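Long-range contact in Glyoxalase/bleomycin resistance protein/dioxygenase (Alicyclobacillus acidocaldarius subsp. acidocaldarius, PDB 3RRI), which is of unestablished specific function but belongs to the glyoxalase/bleomycin resistance/dioxygenase superfamily and may act as a metal-dependent dioxygenase: residues 20-34 and 38-52. Sequence-based numbering, arbitrary orientation.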
loop_
_atom_site.group_PDB
_atom_site.type_symbol
_atom_site.label_atom_id
_atom_site.label_comp_id
_atom_site.label_asym_id
_atom_site.label_seq_id
_atom_site.Cartn_x
_atom_site.Cartn_y
_atom_site.Cartn_z
ATOM N N LEU A 20 -25.536 7.001 -27.256
ATOM C CA LEU A 20 -25.086 6.922 -25.877
ATOM C C LEU A 20 -25.809 5.857 -25.045
ATOM O O LEU A 20 -25.195 5.231 -24.192
ATOM C CB LEU A 20 -25.193 8.276 -25.184
ATOM C CG LEU A 20 -24.307 9.401 -25.736
ATOM C CD1 LEU A 20 -24.567 10.706 -24.933
ATOM C CD2 LEU A 20 -22.836 9.051 -25.739
ATOM N N ASP A 21 -27.116 5.679 -25.251
ATOM C CA ASP A 21 -27.851 4.628 -24.557
ATOM C C ASP A 21 -27.323 3.252 -24.914
ATOM O O ASP A 21 -27.218 2.382 -24.033
ATOM C CB ASP A 21 -29.363 4.695 -24.826
ATOM C CG ASP A 21 -30.051 5.810 -24.042
ATOM O OD1 ASP A 21 -29.473 6.305 -23.050
ATOM O OD2 ASP A 21 -31.186 6.166 -24.418
ATOM N N GLU A 22 -26.996 3.066 -26.178
ATOM C CA GLU A 22 -26.456 1.795 -26.661
ATOM C C GLU A 22 -25.072 1.533 -26.042
ATOM O O GLU A 22 -24.720 0.404 -25.719
ATOM C CB GLU A 22 -26.364 1.856 -28.179
ATOM C CG GLU A 22 -25.858 0.608 -28.874
ATOM C CD GLU A 22 -25.700 0.816 -30.358
ATOM O OE1 GLU A 22 -25.146 1.873 -30.757
ATOM O OE2 GLU A 22 -26.097 -0.085 -31.143
ATOM N N ALA A 23 -24.283 2.594 -25.878
ATOM C CA ALA A 23 -22.975 2.495 -25.243
ATOM C C ALA A 23 -23.088 2.139 -23.749
ATOM O O ALA A 23 -22.293 1.336 -23.222
ATOM C CB ALA A 23 -22.245 3.824 -25.394
ATOM N N TYR A 24 -24.037 2.771 -23.060
ATOM C CA TYR A 24 -24.404 2.392 -21.697
ATOM C C TYR A 24 -24.738 0.901 -21.573
ATOM O O TYR A 24 -24.223 0.233 -20.685
ATOM C CB TYR A 24 -25.575 3.248 -21.178
ATOM C CG TYR A 24 -26.106 2.785 -19.844
ATOM C CD1 TYR A 24 -25.596 3.277 -18.657
ATOM C CD2 TYR A 24 -27.111 1.820 -19.762
ATOM C CE1 TYR A 24 -26.069 2.847 -17.439
ATOM C CE2 TYR A 24 -27.606 1.386 -18.543
ATOM C CZ TYR A 24 -27.088 1.902 -17.372
ATOM O OH TYR A 24 -27.588 1.437 -16.170
ATOM N N ASP A 25 -25.592 0.411 -22.474
ATOM C CA ASP A 25 -26.012 -1.004 -22.480
ATOM C C ASP A 25 -24.788 -1.916 -22.587
ATOM O O ASP A 25 -24.691 -2.935 -21.894
ATOM C CB ASP A 25 -26.966 -1.281 -23.659
ATOM C CG ASP A 25 -28.319 -0.543 -23.545
ATOM O OD1 ASP A 25 -28.664 0.011 -22.467
ATOM O OD2 ASP A 25 -29.051 -0.531 -24.570
ATOM N N PHE A 26 -23.826 -1.530 -23.422
ATOM C CA PHE A 26 -22.645 -2.329 -23.641
ATOM C C PHE A 26 -21.717 -2.258 -22.424
ATOM O O PHE A 26 -21.327 -3.278 -21.845
ATOM C CB PHE A 26 -21.906 -1.881 -24.891
ATOM C CG PHE A 26 -20.692 -2.692 -25.189
ATOM C CD1 PHE A 26 -20.806 -3.875 -25.939
ATOM C CD2 PHE A 26 -19.423 -2.323 -24.706
ATOM C CE1 PHE A 26 -19.696 -4.637 -26.185
ATOM C CE2 PHE A 26 -18.316 -3.070 -24.961
ATOM C CZ PHE A 26 -18.449 -4.257 -25.698
ATOM N N TYR A 27 -21.302 -1.048 -22.056
ATOM C CA TYR A 27 -20.250 -0.899 -21.072
ATOM C C TYR A 27 -20.698 -1.138 -19.633
ATOM O O TYR A 27 -19.940 -1.647 -18.848
ATOM C CB TYR A 27 -19.595 0.499 -21.166
ATOM C CG TYR A 27 -18.679 0.574 -22.357
ATOM C CD1 TYR A 27 -17.435 -0.031 -22.328
ATOM C CD2 TYR A 27 -19.073 1.202 -23.561
ATOM C CE1 TYR A 27 -16.602 -0.031 -23.424
ATOM C CE2 TYR A 27 -18.242 1.185 -24.690
ATOM C CZ TYR A 27 -16.995 0.577 -24.622
ATOM O OH TYR A 27 -16.158 0.571 -25.696
ATOM N N VAL A 28 -21.898 -0.702 -19.293
ATOM C CA VAL A 28 -22.400 -0.809 -17.936
ATOM C C VAL A 28 -23.172 -2.123 -17.801
ATOM O O VAL A 28 -22.740 -3.022 -17.085
ATOM C CB VAL A 28 -23.276 0.382 -17.547
ATOM C CG1 VAL A 28 -23.842 0.206 -16.171
ATOM C CG2 VAL A 28 -22.476 1.723 -17.642
ATOM N N THR A 29 -24.276 -2.259 -18.511
ATOM C CA THR A 29 -25.140 -3.409 -18.277
ATOM C C THR A 29 -24.437 -4.726 -18.582
ATOM O O THR A 29 -24.501 -5.652 -17.765
ATOM C CB THR A 29 -26.431 -3.341 -19.097
ATOM O OG1 THR A 29 -27.112 -2.104 -18.826
ATOM C CG2 THR A 29 -27.383 -4.506 -18.719
ATOM N N LYS A 30 -23.783 -4.832 -19.730
ATOM C CA LYS A 30 -23.131 -6.105 -20.062
ATOM C C LYS A 30 -21.722 -6.194 -19.519
ATOM O O LYS A 30 -21.393 -7.154 -18.834
ATOM C CB LYS A 30 -23.119 -6.363 -21.560
ATOM C CG LYS A 30 -24.504 -6.601 -22.161
ATOM C CD LYS A 30 -24.631 -6.039 -23.548
ATOM C CE LYS A 30 -23.562 -6.547 -24.478
ATOM N NZ LYS A 30 -23.917 -6.221 -25.904
ATOM N N LEU A 31 -20.857 -5.218 -19.795
ATOM C CA LEU A 31 -19.455 -5.386 -19.403
ATOM C C LEU A 31 -19.191 -5.211 -17.876
ATOM O O LEU A 31 -18.166 -5.653 -17.337
ATOM C CB LEU A 31 -18.519 -4.481 -20.225
ATOM C CG LEU A 31 -17.017 -4.760 -20.201
ATOM C CD1 LEU A 31 -16.652 -6.150 -20.788
ATOM C CD2 LEU A 31 -16.288 -3.665 -20.960
ATOM N N GLY A 32 -20.123 -4.548 -17.181
ATOM C CA GLY A 32 -20.030 -4.395 -15.751
ATOM C C GLY A 32 -19.243 -3.189 -15.285
ATOM O O GLY A 32 -18.918 -3.115 -14.132
ATOM N N CYS A 33 -18.949 -2.257 -16.184
ATOM C CA CYS A 33 -18.342 -0.977 -15.789
ATOM C C CYS A 33 -19.380 -0.157 -15.035
ATOM O O CYS A 33 -20.587 -0.441 -15.065
ATOM C CB CYS A 33 -17.843 -0.224 -17.015
ATOM S SG CYS A 33 -16.629 -1.161 -17.947
ATOM N N LYS A 34 -18.928 0.873 -14.324
ATOM C CA LYS A 34 -19.817 1.666 -13.534
ATOM C C LYS A 34 -20.035 2.987 -14.245
ATOM O O LYS A 34 -19.121 3.505 -14.862
ATOM C CB LYS A 34 -19.224 1.947 -12.186
ATOM C CG LYS A 34 -18.957 0.741 -11.317
ATOM C CD LYS A 34 -18.149 1.131 -10.070
ATOM C CE LYS A 34 -17.146 0.031 -9.662
ATOM N NZ LYS A 34 -16.089 0.617 -8.766
ATOM N N ARG A 38 -23.147 11.689 -16.944
ATOM C CA ARG A 38 -23.828 11.751 -18.243
ATOM C C ARG A 38 -24.107 13.170 -18.672
ATOM O O ARG A 38 -24.515 13.992 -17.861
ATOM C CB ARG A 38 -25.179 11.060 -18.193
ATOM C CG ARG A 38 -25.154 9.559 -18.127
ATOM C CD ARG A 38 -26.552 8.992 -18.487
ATOM N NE ARG A 38 -26.800 8.975 -19.936
ATOM C CZ ARG A 38 -27.264 7.932 -20.641
ATOM N NH1 ARG A 38 -27.569 6.764 -20.065
ATOM N NH2 ARG A 38 -27.431 8.060 -21.947
ATOM N N TYR A 39 -23.870 13.439 -19.948
ATOM C CA TYR A 39 -24.191 14.715 -20.571
ATOM C C TYR A 39 -24.835 14.431 -21.925
ATOM O O TYR A 39 -24.798 13.298 -22.426
ATOM C CB TYR A 39 -22.934 15.552 -20.753
ATOM C CG TYR A 39 -22.120 15.680 -19.487
ATOM C CD1 TYR A 39 -22.351 16.724 -18.581
ATOM C CD2 TYR A 39 -21.146 14.733 -19.173
ATOM C CE1 TYR A 39 -21.625 16.831 -17.394
ATOM C CE2 TYR A 39 -20.403 14.835 -17.996
ATOM C CZ TYR A 39 -20.638 15.891 -17.121
ATOM O OH TYR A 39 -19.931 15.980 -15.969
ATOM N N PRO A 40 -25.437 15.444 -22.544
ATOM C CA PRO A 40 -26.065 15.202 -23.842
ATOM C C PRO A 40 -25.114 14.641 -24.900
ATOM O O PRO A 40 -25.548 13.923 -25.817
ATOM C CB PRO A 40 -26.564 16.603 -24.239
ATOM C CG PRO A 40 -26.856 17.238 -22.973
ATOM C CD PRO A 40 -25.762 16.787 -22.029
ATOM N N ASP A 41 -23.835 14.975 -24.791
ATOM C CA ASP A 41 -22.853 14.619 -25.817
ATOM C C ASP A 41 -21.849 13.527 -25.400
ATOM O O ASP A 41 -20.994 13.149 -26.198
ATOM C CB ASP A 41 -22.108 15.874 -26.316
ATOM C CG ASP A 41 -21.177 16.487 -25.271
ATOM O OD1 ASP A 41 -21.149 16.035 -24.108
ATOM O OD2 ASP A 41 -20.429 17.431 -25.627
ATOM N N ARG A 42 -21.959 13.030 -24.168
ATOM C CA ARG A 42 -21.020 12.001 -23.707
ATOM C C ARG A 42 -21.469 11.307 -22.444
ATOM O O ARG A 42 -22.247 11.842 -21.687
ATOM C CB ARG A 42 -19.631 12.617 -23.462
ATOM C CG ARG A 42 -19.555 13.503 -22.203
ATOM C CD ARG A 42 -18.334 14.389 -22.141
ATOM N NE ARG A 42 -18.440 15.520 -23.056
ATOM C CZ ARG A 42 -17.452 16.353 -23.353
ATOM N NH1 ARG A 42 -16.242 16.198 -22.827
ATOM N NH2 ARG A 42 -17.676 17.320 -24.225
ATOM N N ILE A 43 -20.973 10.082 -22.232
ATOM C CA ILE A 43 -21.075 9.421 -20.918
ATOM C C ILE A 43 -19.682 9.045 -20.454
ATOM O O ILE A 43 -18.806 8.727 -21.265
ATOM C CB ILE A 43 -21.987 8.164 -20.905
ATOM C CG1 ILE A 43 -21.423 7.058 -21.807
ATOM C CG2 ILE A 43 -23.417 8.529 -21.301
ATOM C CD1 ILE A 43 -22.154 5.739 -21.618
ATOM N N THR A 44 -19.476 9.121 -19.139
ATOM C CA THR A 44 -18.197 8.777 -18.530
ATOM C C THR A 44 -18.321 7.568 -17.629
ATOM O O THR A 44 -19.336 7.366 -16.960
ATOM C CB THR A 44 -17.596 9.961 -17.730
ATOM O OG1 THR A 44 -18.253 10.107 -16.463
ATOM C CG2 THR A 44 -17.707 11.227 -18.572
ATOM N N LEU A 45 -17.275 6.748 -17.644
ATOM C CA LEU A 45 -17.358 5.409 -17.079
ATOM C C LEU A 45 -16.133 5.127 -16.250
ATOM O O LEU A 45 -15.030 5.536 -16.602
ATOM C CB LEU A 45 -17.416 4.404 -18.198
ATOM C CG LEU A 45 -18.571 4.493 -19.167
ATOM C CD1 LEU A 45 -18.244 3.643 -20.417
ATOM C CD2 LEU A 45 -19.841 4.036 -18.527
ATOM N N ASP A 46 -16.324 4.392 -15.162
ATOM C CA ASP A 46 -15.240 3.815 -14.401
ATOM C C ASP A 46 -15.044 2.453 -15.092
ATOM O O ASP A 46 -15.852 1.509 -14.933
ATOM C CB ASP A 46 -15.606 3.715 -12.916
ATOM C CG ASP A 46 -14.688 2.835 -12.112
ATOM O OD1 ASP A 46 -13.827 2.133 -12.690
ATOM O OD2 ASP A 46 -14.824 2.853 -10.848
ATOM N N PHE A 47 -13.991 2.416 -15.901
ATOM C CA PHE A 47 -13.654 1.285 -16.753
ATOM C C PHE A 47 -12.477 0.572 -16.066
ATOM O O PHE A 47 -11.301 0.920 -16.257
ATOM C CB PHE A 47 -13.309 1.798 -18.153
ATOM C CG PHE A 47 -12.837 0.724 -19.099
ATOM C CD1 PHE A 47 -13.751 0.047 -19.877
ATOM C CD2 PHE A 47 -11.494 0.478 -19.276
ATOM C CE1 PHE A 47 -13.307 -0.924 -20.780
ATOM C CE2 PHE A 47 -11.026 -0.462 -20.177
ATOM C CZ PHE A 47 -11.956 -1.185 -20.928
ATOM N N PHE A 48 -12.784 -0.418 -15.210
ATOM C CA PHE A 48 -11.766 -1.182 -14.476
ATOM C C PHE A 48 -10.834 -0.293 -13.652
ATOM O O PHE A 48 -9.685 -0.631 -13.388
ATOM C CB PHE A 48 -10.948 -2.077 -15.432
ATOM C CG PHE A 48 -11.774 -3.069 -16.192
ATOM C CD1 PHE A 48 -11.913 -4.353 -15.708
ATOM C CD2 PHE A 48 -12.428 -2.734 -17.358
ATOM C CE1 PHE A 48 -12.700 -5.282 -16.413
ATOM C CE2 PHE A 48 -13.208 -3.676 -18.065
ATOM C CZ PHE A 48 -13.308 -4.954 -17.571
ATOM N N GLY A 49 -11.366 0.853 -13.228
ATOM C CA GLY A 49 -10.618 1.776 -12.373
ATOM C C GLY A 49 -9.969 2.925 -13.125
ATOM O O GLY A 49 -9.463 3.854 -12.485
ATOM N N ASP A 50 -9.939 2.847 -14.445
ATOM C CA ASP A 50 -9.510 3.979 -15.315
ATOM C C ASP A 50 -10.787 4.660 -15.837
ATOM O O ASP A 50 -11.910 4.240 -15.521
ATOM C CB ASP A 50 -8.579 3.485 -16.396
ATOM C CG ASP A 50 -7.247 3.079 -15.828
ATOM O OD1 ASP A 50 -6.563 3.906 -15.225
ATOM O OD2 ASP A 50 -6.835 1.917 -15.942
ATOM N N GLN A 51 -10.656 5.796 -16.549
ATOM C CA GLN A 51 -11.818 6.485 -17.060
ATOM C C GLN A 51 -11.965 6.272 -18.570
ATOM O O GLN A 51 -11.029 6.533 -19.332
ATOM C CB GLN A 51 -11.726 8.010 -16.780
ATOM C CG GLN A 51 -12.994 8.719 -17.213
ATOM C CD GLN A 51 -12.842 10.238 -17.349
ATOM O OE1 GLN A 51 -11.871 10.744 -17.903
ATOM N NE2 GLN A 51 -13.850 10.941 -16.889
ATOM N N LEU A 52 -13.142 5.794 -18.997
ATOM C CA LEU A 52 -13.476 5.737 -20.420
ATOM C C LEU A 52 -14.600 6.742 -20.667
ATOM O O LEU A 52 -15.550 6.805 -19.907
ATOM C CB LEU A 52 -13.928 4.310 -20.804
ATOM C CG LEU A 52 -14.210 4.104 -22.279
ATOM C CD1 LEU A 52 -12.966 4.237 -23.188
ATOM C CD2 LEU A 52 -14.873 2.685 -22.445
HETATM O O HOH W 1 -13.763 -0.199 -11.195
#
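Asp46 OD2 is gripped by two lysines, Lys34 of its own chain in a weak 3.3 Å salt bridge from NZ, and Lys34 of the third subunit. Within the chain the two side chains run side by side on one face of the sheet. OD1 accepts the backbone N of Gly49 at 2.8 Å, nearly along its C-O axis, an Asx motif that ties the carboxylate to the tight type I' turn after it. Water 1 donates to the same OD1. The exchange with the third subunit is mutual, Lys34 NZ pairing with Asp46 there, so two lysines and two aspartates would largely balance one another's charge. Beneath them the backbones of Lys34 and Asp46 form an antiparallel hydrogen-bonded pair, with Asp46 N to Lys34 O at 2.9 Å.

Before this junction helix 20-30 runs along strand 42-47 in nearly the same direction, their axes 15° apart and 9.0 Å at closest approach. The Tyr27 ring is sandwiched: Phe26 covers one face, while Leu52 CD2 sits over the other, 3.8 Å from the centroid, in a CH-pi contact. Leu45 forks beneath the helix, CD1 reaching Tyr27 CB at 3.5 Å and CD2 meeting Val28 CG2. Ile43 CG1 lies between its backbone N and carbonyl carbon (chi1 64°), a torsion that sends CD1 up to the helix turn of Leu20, Ala23 and Tyr24. Near Leu20, Arg38 NH2 makes a hydrogen-bonded salt bridge to Asp21 OD1 at 2.9 Å, on the anti side but tilted out of the carboxylate plane, with the carboxylate and guanidinium planes 75° apart.

Cys33 SG lies obliquely beside the Phe47 ring, just after the chain leaves the helix at Gly32. A helix packed along one face of the mixed sheet formed by strands 10-17, 50-56, 42-47 and 34-39 is the βαβββ module of the vicinal oxygen chelate fold.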